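Local atomic coordinates of beta subunit of a putative Aromatic-ring-hydroxylating dioxygenase (PDB entry 3EBY), a protein that probably serves as the beta subunit of a ring-hydroxylating dioxygenase, a bacterial enzyme that adds dioxygen to aromatic rings. Residues P36-V47 / A60-A71; D72-A80 / I155-I163. All coordinates share one frame; numbering follows the deposited sequence.

Interaction 1: residues P36-V47 / A60-A71; sequences PTLFVDDCLYQV and AVMYCDSKGMLA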
loop_
_atom_site.group_PDB
_atom_site.type_symbol
_atom_site.label_atom_id
_atom_site.label_comp_id
_atom_site.label_asym_id
_atom_site.label_seq_id
_atom_site.Cartn_x
_atom_site.Cartn_y
_atom_site.Cartn_z
ATOM N N PRO A 36 3.360 -21.591 6.994
ATOM C CA PRO A 36 2.470 -22.345 7.892
ATOM C C PRO A 36 2.652 -21.966 9.377
ATOM O O PRO A 36 1.699 -22.002 10.123
ATOM C CB PRO A 36 2.852 -23.815 7.622
ATOM C CG PRO A 36 3.479 -23.804 6.256
ATOM C CD PRO A 36 4.190 -22.499 6.169
ATOM N N THR A 37 3.861 -21.519 9.751
ATOM C CA THR A 37 4.155 -21.140 11.148
ATOM C C THR A 37 3.412 -19.883 11.623
ATOM O O THR A 37 3.335 -19.614 12.838
ATOM C CB THR A 37 5.686 -20.939 11.402
ATOM O OG1 THR A 37 6.130 -19.683 10.884
ATOM C CG2 THR A 37 6.516 -22.117 10.826
ATOM N N LEU A 38 2.873 -19.123 10.681
ATOM C CA LEU A 38 2.146 -17.865 10.972
ATOM C C LEU A 38 0.697 -18.131 11.404
ATOM O O LEU A 38 -0.040 -17.213 11.752
ATOM C CB LEU A 38 2.169 -16.947 9.748
ATOM C CG LEU A 38 3.568 -16.694 9.168
ATOM C CD1 LEU A 38 3.525 -15.737 7.961
ATOM C CD2 LEU A 38 4.498 -16.125 10.278
ATOM N N PHE A 39 0.309 -19.393 11.358
ATOM C CA PHE A 39 -1.044 -19.834 11.739
ATOM C C PHE A 39 -0.997 -20.704 13.008
ATOM O O PHE A 39 0.037 -21.300 13.339
ATOM C CB PHE A 39 -1.653 -20.686 10.619
ATOM C CG PHE A 39 -1.870 -19.947 9.314
ATOM C CD1 PHE A 39 -0.830 -19.764 8.419
ATOM C CD2 PHE A 39 -3.170 -19.568 8.928
ATOM C CE1 PHE A 39 -1.045 -19.041 7.217
ATOM C CE2 PHE A 39 -3.398 -18.935 7.701
ATOM C CZ PHE A 39 -2.328 -18.692 6.847
ATOM N N VAL A 40 -2.119 -20.779 13.724
ATOM C CA VAL A 40 -2.258 -21.767 14.802
ATOM C C VAL A 40 -2.409 -23.142 14.141
ATOM O O VAL A 40 -2.683 -23.214 12.928
ATOM C CB VAL A 40 -3.479 -21.492 15.701
ATOM C CG1 VAL A 40 -3.423 -20.058 16.257
ATOM C CG2 VAL A 40 -4.846 -21.780 14.955
ATOM N N ASP A 41 -2.298 -24.212 14.917
ATOM C CA ASP A 41 -2.378 -25.589 14.352
ATOM C C ASP A 41 -3.789 -25.876 13.797
ATOM O O ASP A 41 -3.936 -26.420 12.686
ATOM C CB ASP A 41 -2.031 -26.645 15.395
ATOM C CG ASP A 41 -0.532 -26.682 15.754
ATOM O OD1 ASP A 41 0.246 -25.877 15.213
ATOM O OD2 ASP A 41 -0.173 -27.472 16.664
ATOM N N ASP A 42 -4.811 -25.523 14.578
ATOM C CA ASP A 42 -6.223 -25.783 14.219
ATOM C C ASP A 42 -6.815 -24.532 13.535
ATOM O O ASP A 42 -7.643 -23.817 14.095
ATOM C CB ASP A 42 -7.002 -26.149 15.477
ATOM C CG ASP A 42 -8.469 -26.478 15.199
ATOM O OD1 ASP A 42 -8.829 -26.739 14.030
ATOM O OD2 ASP A 42 -9.254 -26.405 16.159
ATOM N N CYS A 43 -6.329 -24.278 12.339
ATOM C CA CYS A 43 -6.591 -23.034 11.625
ATOM C C CYS A 43 -7.507 -23.266 10.423
ATOM O O CYS A 43 -7.801 -24.426 10.054
ATOM C CB CYS A 43 -5.267 -22.465 11.132
ATOM S SG CYS A 43 -4.369 -23.551 9.946
ATOM N N LEU A 44 -7.871 -22.160 9.772
ATOM C CA LEU A 44 -8.585 -22.189 8.503
ATOM C C LEU A 44 -7.989 -21.116 7.562
ATOM O O LEU A 44 -7.813 -19.972 7.959
ATOM C CB LEU A 44 -10.081 -21.945 8.713
ATOM C CG LEU A 44 -10.926 -21.924 7.416
ATOM C CD1 LEU A 44 -10.983 -23.331 6.790
ATOM C CD2 LEU A 44 -12.321 -21.408 7.689
ATOM N N TYR A 45 -7.542 -21.555 6.394
ATOM C CA TYR A 45 -7.073 -20.662 5.347
ATOM C C TYR A 45 -7.876 -20.971 4.095
ATOM O O TYR A 45 -7.906 -22.117 3.645
ATOM C CB TYR A 45 -5.579 -20.874 5.065
ATOM C CG TYR A 45 -5.061 -20.044 3.905
ATOM C CD1 TYR A 45 -4.798 -18.691 4.063
ATOM C CD2 TYR A 45 -4.898 -20.599 2.641
ATOM C CE1 TYR A 45 -4.336 -17.898 2.979
ATOM C CE2 TYR A 45 -4.439 -19.830 1.555
ATOM C CZ TYR A 45 -4.122 -18.505 1.736
ATOM O OH TYR A 45 -3.682 -17.767 0.644
ATOM N N GLN A 46 -8.478 -19.950 3.511
ATOM C CA GLN A 46 -9.200 -20.145 2.274
ATOM C C GLN A 46 -9.124 -18.931 1.369
ATOM O O GLN A 46 -8.877 -17.783 1.820
ATOM C CB GLN A 46 -10.651 -20.551 2.549
ATOM C CG GLN A 46 -11.516 -19.496 3.138
ATOM C CD GLN A 46 -12.859 -20.053 3.649
ATOM O OE1 GLN A 46 -13.266 -21.180 3.300
ATOM N NE2 GLN A 46 -13.528 -19.279 4.483
ATOM N N VAL A 47 -9.303 -19.196 0.082
ATOM C CA VAL A 47 -9.250 -18.177 -0.960
ATOM C C VAL A 47 -10.572 -18.337 -1.762
ATOM O O VAL A 47 -10.831 -19.407 -2.356
ATOM C CB VAL A 47 -7.994 -18.360 -1.861
ATOM C CG1 VAL A 47 -8.019 -17.342 -3.024
ATOM C CG2 VAL A 47 -6.666 -18.217 -1.005
ATOM N N ALA A 60 -14.389 -22.408 -2.534
ATOM C CA ALA A 60 -13.050 -21.912 -2.300
ATOM C C ALA A 60 -12.133 -22.523 -3.350
ATOM O O ALA A 60 -12.164 -23.727 -3.573
ATOM C CB ALA A 60 -12.579 -22.307 -0.908
ATOM N N VAL A 61 -11.278 -21.704 -3.943
ATOM C CA VAL A 61 -10.310 -22.183 -4.936
ATOM C C VAL A 61 -8.961 -22.582 -4.280
ATOM O O VAL A 61 -8.087 -23.159 -4.928
ATOM C CB VAL A 61 -10.112 -21.128 -6.051
ATOM C CG1 VAL A 61 -9.014 -21.557 -7.015
ATOM C CG2 VAL A 61 -11.446 -20.910 -6.812
HETATM N N MSE A 62 -8.808 -22.270 -2.997
HETATM C CA MSE A 62 -7.701 -22.780 -2.192
HETATM C C MSE A 62 -8.256 -22.945 -0.778
HETATM O O MSE A 62 -9.063 -22.131 -0.311
HETATM C CB MSE A 62 -6.492 -21.820 -2.224
HETATM C CG MSE A 62 -5.196 -22.457 -1.818
HETATM SE SE MSE A 62 -3.617 -21.280 -2.130
HETATM C CE MSE A 62 -4.095 -20.491 -3.395
ATOM N N TYR A 63 -7.991 -24.085 -0.155
ATOM C CA TYR A 63 -8.673 -24.394 1.094
ATOM C C TYR A 63 -7.819 -25.316 1.995
ATOM O O TYR A 63 -7.364 -26.389 1.550
ATOM C CB TYR A 63 -9.995 -25.057 0.786
ATOM C CG TYR A 63 -10.783 -25.455 2.007
ATOM C CD1 TYR A 63 -10.605 -26.697 2.597
ATOM C CD2 TYR A 63 -11.733 -24.603 2.543
ATOM C CE1 TYR A 63 -11.350 -27.065 3.704
ATOM C CE2 TYR A 63 -12.443 -24.942 3.655
ATOM C CZ TYR A 63 -12.261 -26.179 4.222
ATOM O OH TYR A 63 -12.991 -26.516 5.321
ATOM N N CYS A 64 -7.568 -24.860 3.222
ATOM C CA CYS A 64 -6.790 -25.629 4.216
ATOM C C CYS A 64 -7.473 -25.495 5.564
ATOM O O CYS A 64 -7.587 -24.392 6.079
ATOM C CB CYS A 64 -5.380 -25.089 4.336
ATOM S SG CYS A 64 -4.390 -24.992 2.831
ATOM N N ASP A 65 -7.849 -26.615 6.174
ATOM C CA ASP A 65 -8.553 -26.568 7.463
ATOM C C ASP A 65 -7.722 -27.138 8.622
ATOM O O ASP A 65 -8.254 -27.464 9.716
ATOM C CB ASP A 65 -9.913 -27.264 7.342
ATOM C CG ASP A 65 -9.798 -28.747 7.051
ATOM O OD1 ASP A 65 -8.675 -29.287 6.993
ATOM O OD2 ASP A 65 -10.856 -29.382 6.890
ATOM N N SER A 66 -6.414 -27.208 8.400
ATOM C CA SER A 66 -5.448 -27.543 9.428
ATOM C C SER A 66 -4.064 -27.066 8.983
ATOM O O SER A 66 -3.820 -26.829 7.802
ATOM C CB SER A 66 -5.399 -29.048 9.651
ATOM O OG SER A 66 -4.770 -29.715 8.545
ATOM N N LYS A 67 -3.143 -26.986 9.924
ATOM C CA LYS A 67 -1.764 -26.650 9.582
ATOM C C LYS A 67 -1.132 -27.712 8.696
ATOM O O LYS A 67 -0.307 -27.395 7.830
ATOM C CB LYS A 67 -0.926 -26.441 10.838
ATOM C CG LYS A 67 0.463 -25.922 10.520
ATOM C CD LYS A 67 1.190 -25.548 11.739
ATOM C CE LYS A 67 0.717 -24.220 12.272
ATOM N NZ LYS A 67 1.391 -23.871 13.533
ATOM N N GLY A 68 -1.545 -28.967 8.879
ATOM C CA GLY A 68 -1.053 -30.065 8.058
ATOM C C GLY A 68 -1.306 -29.843 6.581
ATOM O O GLY A 68 -0.426 -30.111 5.745
HETATM N N MSE A 69 -2.477 -29.288 6.254
HETATM C CA MSE A 69 -2.804 -28.945 4.877
HETATM C C MSE A 69 -1.961 -27.765 4.341
HETATM O O MSE A 69 -1.551 -27.783 3.182
HETATM C CB MSE A 69 -4.310 -28.667 4.718
HETATM C CG MSE A 69 -5.179 -29.882 4.975
HETATM SE SE MSE A 69 -7.020 -29.676 4.383
HETATM C CE MSE A 69 -6.771 -29.443 2.555
ATOM N N LEU A 70 -1.677 -26.763 5.191
ATOM C CA LEU A 70 -0.770 -25.674 4.824
ATOM C C LEU A 70 0.603 -26.256 4.439
ATOM O O LEU A 70 1.177 -25.912 3.391
ATOM C CB LEU A 70 -0.583 -24.689 5.993
ATOM C CG LEU A 70 -1.800 -23.983 6.605
ATOM C CD1 LEU A 70 -1.354 -23.050 7.755
ATOM C CD2 LEU A 70 -2.597 -23.211 5.547
ATOM N N ALA A 71 1.123 -27.118 5.313
ATOM C CA ALA A 71 2.439 -27.719 5.124
ATOM C C ALA A 71 2.447 -28.604 3.899
ATOM O O ALA A 71 3.415 -28.597 3.142
ATOM C CB ALA A 71 2.858 -28.505 6.360
HETATM O O HOH W 1 2.986 -21.548 14.820
HETATM O O HOH W 2 -7.708 -28.107 12.177
#

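Interaction 2: residues D72-A80 / I155-I163; sequences DRVVALRKA and IATLLATPI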
loop_
_atom_site.group_PDB
_atom_site.type_symbol
_atom_site.label_atom_id
_atom_site.label_comp_id
_atom_site.label_asym_id
_atom_site.label_seq_id
_atom_site.Cartn_x
_atom_site.Cartn_y
_atom_site.Cartn_z
ATOM N N ASP A 72 1.353 -29.329 3.670
ATOM C CA ASP A 72 1.237 -30.178 2.476
ATOM C C ASP A 72 1.412 -29.351 1.208
ATOM O O ASP A 72 2.049 -29.804 0.256
ATOM C CB ASP A 72 -0.108 -30.888 2.410
ATOM C CG ASP A 72 -0.230 -32.051 3.394
ATOM O OD1 ASP A 72 0.796 -32.537 3.906
ATOM O OD2 ASP A 72 -1.388 -32.492 3.605
ATOM N N ARG A 73 0.829 -28.157 1.186
ATOM C CA ARG A 73 0.979 -27.262 0.031
ATOM C C ARG A 73 2.441 -26.823 -0.184
ATOM O O ARG A 73 2.932 -26.817 -1.309
ATOM C CB ARG A 73 0.052 -26.034 0.175
ATOM C CG ARG A 73 0.156 -25.053 -0.982
ATOM C CD ARG A 73 -1.024 -24.060 -0.961
ATOM N NE ARG A 73 -2.283 -24.678 -1.382
ATOM C CZ ARG A 73 -2.578 -24.994 -2.651
ATOM N NH1 ARG A 73 -1.772 -24.629 -3.645
ATOM N NH2 ARG A 73 -3.721 -25.591 -2.939
ATOM N N VAL A 74 3.120 -26.430 0.882
ATOM C CA VAL A 74 4.518 -25.980 0.760
ATOM C C VAL A 74 5.406 -27.121 0.251
ATOM O O VAL A 74 6.202 -26.937 -0.695
ATOM C CB VAL A 74 5.041 -25.468 2.105
ATOM C CG1 VAL A 74 6.567 -25.185 2.021
ATOM C CG2 VAL A 74 4.244 -24.226 2.552
ATOM N N VAL A 75 5.231 -28.306 0.840
ATOM C CA VAL A 75 5.949 -29.525 0.401
ATOM C C VAL A 75 5.734 -29.811 -1.095
ATOM O O VAL A 75 6.689 -30.084 -1.829
ATOM C CB VAL A 75 5.533 -30.750 1.226
ATOM C CG1 VAL A 75 6.006 -32.055 0.547
ATOM C CG2 VAL A 75 6.078 -30.639 2.664
ATOM N N ALA A 76 4.484 -29.767 -1.536
ATOM C CA ALA A 76 4.162 -30.006 -2.935
ATOM C C ALA A 76 4.797 -28.940 -3.865
ATOM O O ALA A 76 5.270 -29.263 -4.949
ATOM C CB ALA A 76 2.650 -30.048 -3.127
ATOM N N LEU A 77 4.766 -27.675 -3.449
ATOM C CA LEU A 77 5.351 -26.588 -4.233
ATOM C C LEU A 77 6.874 -26.766 -4.376
ATOM O O LEU A 77 7.444 -26.521 -5.446
ATOM C CB LEU A 77 5.025 -25.228 -3.588
ATOM C CG LEU A 77 3.553 -24.790 -3.673
ATOM C CD1 LEU A 77 3.335 -23.419 -3.050
ATOM C CD2 LEU A 77 3.067 -24.786 -5.075
ATOM N N ARG A 78 7.518 -27.224 -3.317
ATOM C CA ARG A 78 8.953 -27.552 -3.382
ATOM C C ARG A 78 9.224 -28.778 -4.261
ATOM O O ARG A 78 10.170 -28.792 -5.041
ATOM C CB ARG A 78 9.501 -27.815 -1.982
ATOM C CG ARG A 78 9.425 -26.633 -1.031
ATOM C CD ARG A 78 9.816 -25.383 -1.712
ATOM N NE ARG A 78 10.115 -24.303 -0.781
ATOM C CZ ARG A 78 10.312 -23.052 -1.165
ATOM N NH1 ARG A 78 10.152 -22.725 -2.436
ATOM N NH2 ARG A 78 10.630 -22.119 -0.277
ATOM N N LYS A 79 8.443 -29.827 -4.073
ATOM C CA LYS A 79 8.641 -31.067 -4.807
ATOM C C LYS A 79 8.445 -30.861 -6.313
ATOM O O LYS A 79 9.269 -31.299 -7.110
ATOM C CB LYS A 79 7.682 -32.144 -4.287
ATOM C CG LYS A 79 8.088 -33.553 -4.627
ATOM C CD LYS A 79 7.283 -34.562 -3.810
ATOM N N ALA A 80 7.358 -30.195 -6.699
ATOM C CA ALA A 80 7.046 -30.019 -8.113
ATOM C C ALA A 80 7.322 -28.589 -8.507
ATOM O O ALA A 80 6.425 -27.888 -8.954
ATOM C CB ALA A 80 5.573 -30.389 -8.394
ATOM N N ILE A 155 -7.039 -17.091 -11.603
ATOM C CA ILE A 155 -6.172 -17.361 -10.486
ATOM C C ILE A 155 -5.583 -18.738 -10.774
ATOM O O ILE A 155 -6.227 -19.560 -11.455
ATOM C CB ILE A 155 -6.964 -17.341 -9.156
ATOM C CG1 ILE A 155 -6.033 -17.405 -7.940
ATOM C CG2 ILE A 155 -7.996 -18.477 -9.106
ATOM C CD1 ILE A 155 -6.750 -17.185 -6.633
ATOM N N ALA A 156 -4.349 -18.966 -10.329
ATOM C CA ALA A 156 -3.692 -20.262 -10.569
ATOM C C ALA A 156 -4.498 -21.381 -9.927
ATOM O O ALA A 156 -4.908 -21.269 -8.764
ATOM C CB ALA A 156 -2.290 -20.260 -9.998
ATOM N N THR A 157 -4.638 -22.497 -10.639
ATOM C CA THR A 157 -5.295 -23.668 -10.079
ATOM C C THR A 157 -4.373 -24.889 -9.982
ATOM O O THR A 157 -4.763 -25.915 -9.401
ATOM C CB THR A 157 -6.564 -24.052 -10.864
ATOM O OG1 THR A 157 -6.220 -24.431 -12.213
ATOM C CG2 THR A 157 -7.560 -22.879 -10.882
ATOM N N LEU A 158 -3.141 -24.765 -10.498
ATOM C CA LEU A 158 -2.133 -25.834 -10.357
ATOM C C LEU A 158 -0.902 -25.268 -9.660
ATOM O O LEU A 158 -0.345 -24.233 -10.086
ATOM C CB LEU A 158 -1.745 -26.420 -11.737
ATOM C CG LEU A 158 -0.673 -27.537 -11.750
ATOM C CD1 LEU A 158 -1.229 -28.810 -11.104
ATOM C CD2 LEU A 158 -0.184 -27.826 -13.177
ATOM N N LEU A 159 -0.503 -25.914 -8.565
ATOM C CA LEU A 159 0.718 -25.512 -7.817
ATOM C C LEU A 159 0.721 -24.012 -7.522
ATOM O O LEU A 159 1.740 -23.321 -7.710
ATOM C CB LEU A 159 1.986 -25.941 -8.587
ATOM C CG LEU A 159 2.173 -27.460 -8.733
ATOM C CD1 LEU A 159 3.296 -27.792 -9.715
ATOM C CD2 LEU A 159 2.383 -28.158 -7.386
ATOM N N ALA A 160 -0.408 -23.533 -6.992
ATOM C CA ALA A 160 -0.608 -22.131 -6.704
ATOM C C ALA A 160 0.138 -21.696 -5.421
ATOM O O ALA A 160 0.042 -22.347 -4.374
ATOM C CB ALA A 160 -2.124 -21.837 -6.575
ATOM N N THR A 161 0.893 -20.607 -5.497
ATOM C CA THR A 161 1.503 -20.059 -4.291
ATOM C C THR A 161 0.408 -19.333 -3.475
ATOM O O THR A 161 -0.534 -18.770 -4.047
ATOM C CB THR A 161 2.695 -19.098 -4.605
ATOM O OG1 THR A 161 2.290 -18.117 -5.566
ATOM C CG2 THR A 161 3.892 -19.879 -5.144
ATOM N N PRO A 162 0.482 -19.415 -2.142
ATOM C CA PRO A 162 -0.527 -18.770 -1.299
ATOM C C PRO A 162 -0.651 -17.260 -1.509
ATOM O O PRO A 162 0.324 -16.597 -1.938
ATOM C CB PRO A 162 -0.055 -19.094 0.128
ATOM C CG PRO A 162 0.813 -20.320 -0.033
ATOM C CD PRO A 162 1.490 -20.128 -1.330
ATOM N N ILE A 163 -1.872 -16.763 -1.301
ATOM C CA ILE A 163 -2.207 -15.345 -1.336
ATOM C C ILE A 163 -2.007 -14.768 0.060
ATOM O O ILE A 163 -1.439 -13.681 0.221
ATOM C CB ILE A 163 -3.692 -15.098 -1.789
ATOM C CG1 ILE A 163 -3.955 -15.680 -3.169
ATOM C CG2 ILE A 163 -4.026 -13.584 -1.815
ATOM C CD1 ILE A 163 -3.081 -15.058 -4.241
ATOM O OXT ILE A 163 -2.373 -15.405 1.069
HETATM O O HOH W 3 -2.772 -25.221 -6.289
#

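Interaction 1: residues P36-V47 / A60-A71
K67, on the first turn of helix 67-79, reaches across the corner of 36-47. Its CB lies 3.5 Å from D41 O, which also accepts a hydrogen bond from K67 N. CG and CD run past P36 O, and a turn about the CG-CD bond (chi3 -77°) brings CE to 3.2 Å from both P36 O and F39 O. Lysine suits this place because its long, flexible chain passes P36 and carries a cation to two oxygens: NZ donates to F39 O and makes a 2.9 Å salt bridge with D41 OD1, while water 1 links it to T37 O. Shortened to an alanine, this position would probably leave D41 without its countercharge and F39 O without this donor.

One turn on, L70 suits the apolar side: CD1 sits over the F39 ring, 3.8 Å from its centroid, and CD2 meets Y45 CB. Beyond, Y45 and C64 exchange backbone bonds in the antiparallel hairpin, V61 and M62 both face V47 in a classic beta bulge, and SE of selenomethionine M62 makes a Met-aromatic contact at the Y45 ring edge. Charge and carbonyls thus fix the helix start to the corner, and apolar contacts seat it against the hairpin.

Interaction 2: residues D72-A80 / I155-I163
L77 and L159 bring the last turns of helix 67-79 against the C-terminal tail, which here has no regular secondary structure. Apolar contacts are carried mainly by these two leucines, with A80 and P162 as their partners. The two methyls of L77 part over the tail: CD2 packs 3.9 Å from L159 CB. CD1 stands 4.1 Å from P162 CD. A branched leucine suits this place because its two tips can serve successive residues of the tail. L159 answers with its own fork, CD1 packing 3.7 Å from A80 CB. The backbone of L159 is in the left-handed helical region, where the tail bends beside the helix end. A80, the first residue to leave helical geometry, offers just a methyl, small enough to let the leucine come close.

Methyls also lie against backbone carbonyls in van der Waals contact: L77 CD2 on L159 O, L77 CD1 on A160 O, and L159 CD2 near A76 O.

Polar contacts centre on R73, one helical turn before L77. Its chain leaves the helix extended and bends at chi3 (-73°), which turns the guanidinium to the tail. NH1 gives A160 O a weak hydrogen bond of 3.0 Å, bent to 134° at the hydrogen. The same nitrogen donates to water 3, which lies in the guanidinium plane and also accepts from A160 N. One arginine nitrogen thus serves both polar atoms of the A160 backbone, its carbonyl directly and its amide through water.

No charged partner from the tail meets R73 here. The contact therefore combines leucine packing with one weak bond and one water bridge, and it probably depends more on the fit of the apolar side chains than on electrostatics.

In the fold
Helix 67-79 is common to both contacts: interaction 1 fixes its start to the hairpin of strands 43-49 and 60-64, and interaction 2 lays the C-terminal tail along its later turns. Their centres are about 13 Å apart, yet they touch. Y45 OH lies 2.7 Å from the terminal carboxylate oxygen I163 OXT, a probable hydrogen bond, and M62 CG packs 3.6 Å from R73 NH2. I163 OXT is also bonded by Y23 of helix 8-28, and I163 O by H90 and Y130, so the chain end is held inside the fold. Helices packed on a curved sheet are consistent with the NTF2-like family.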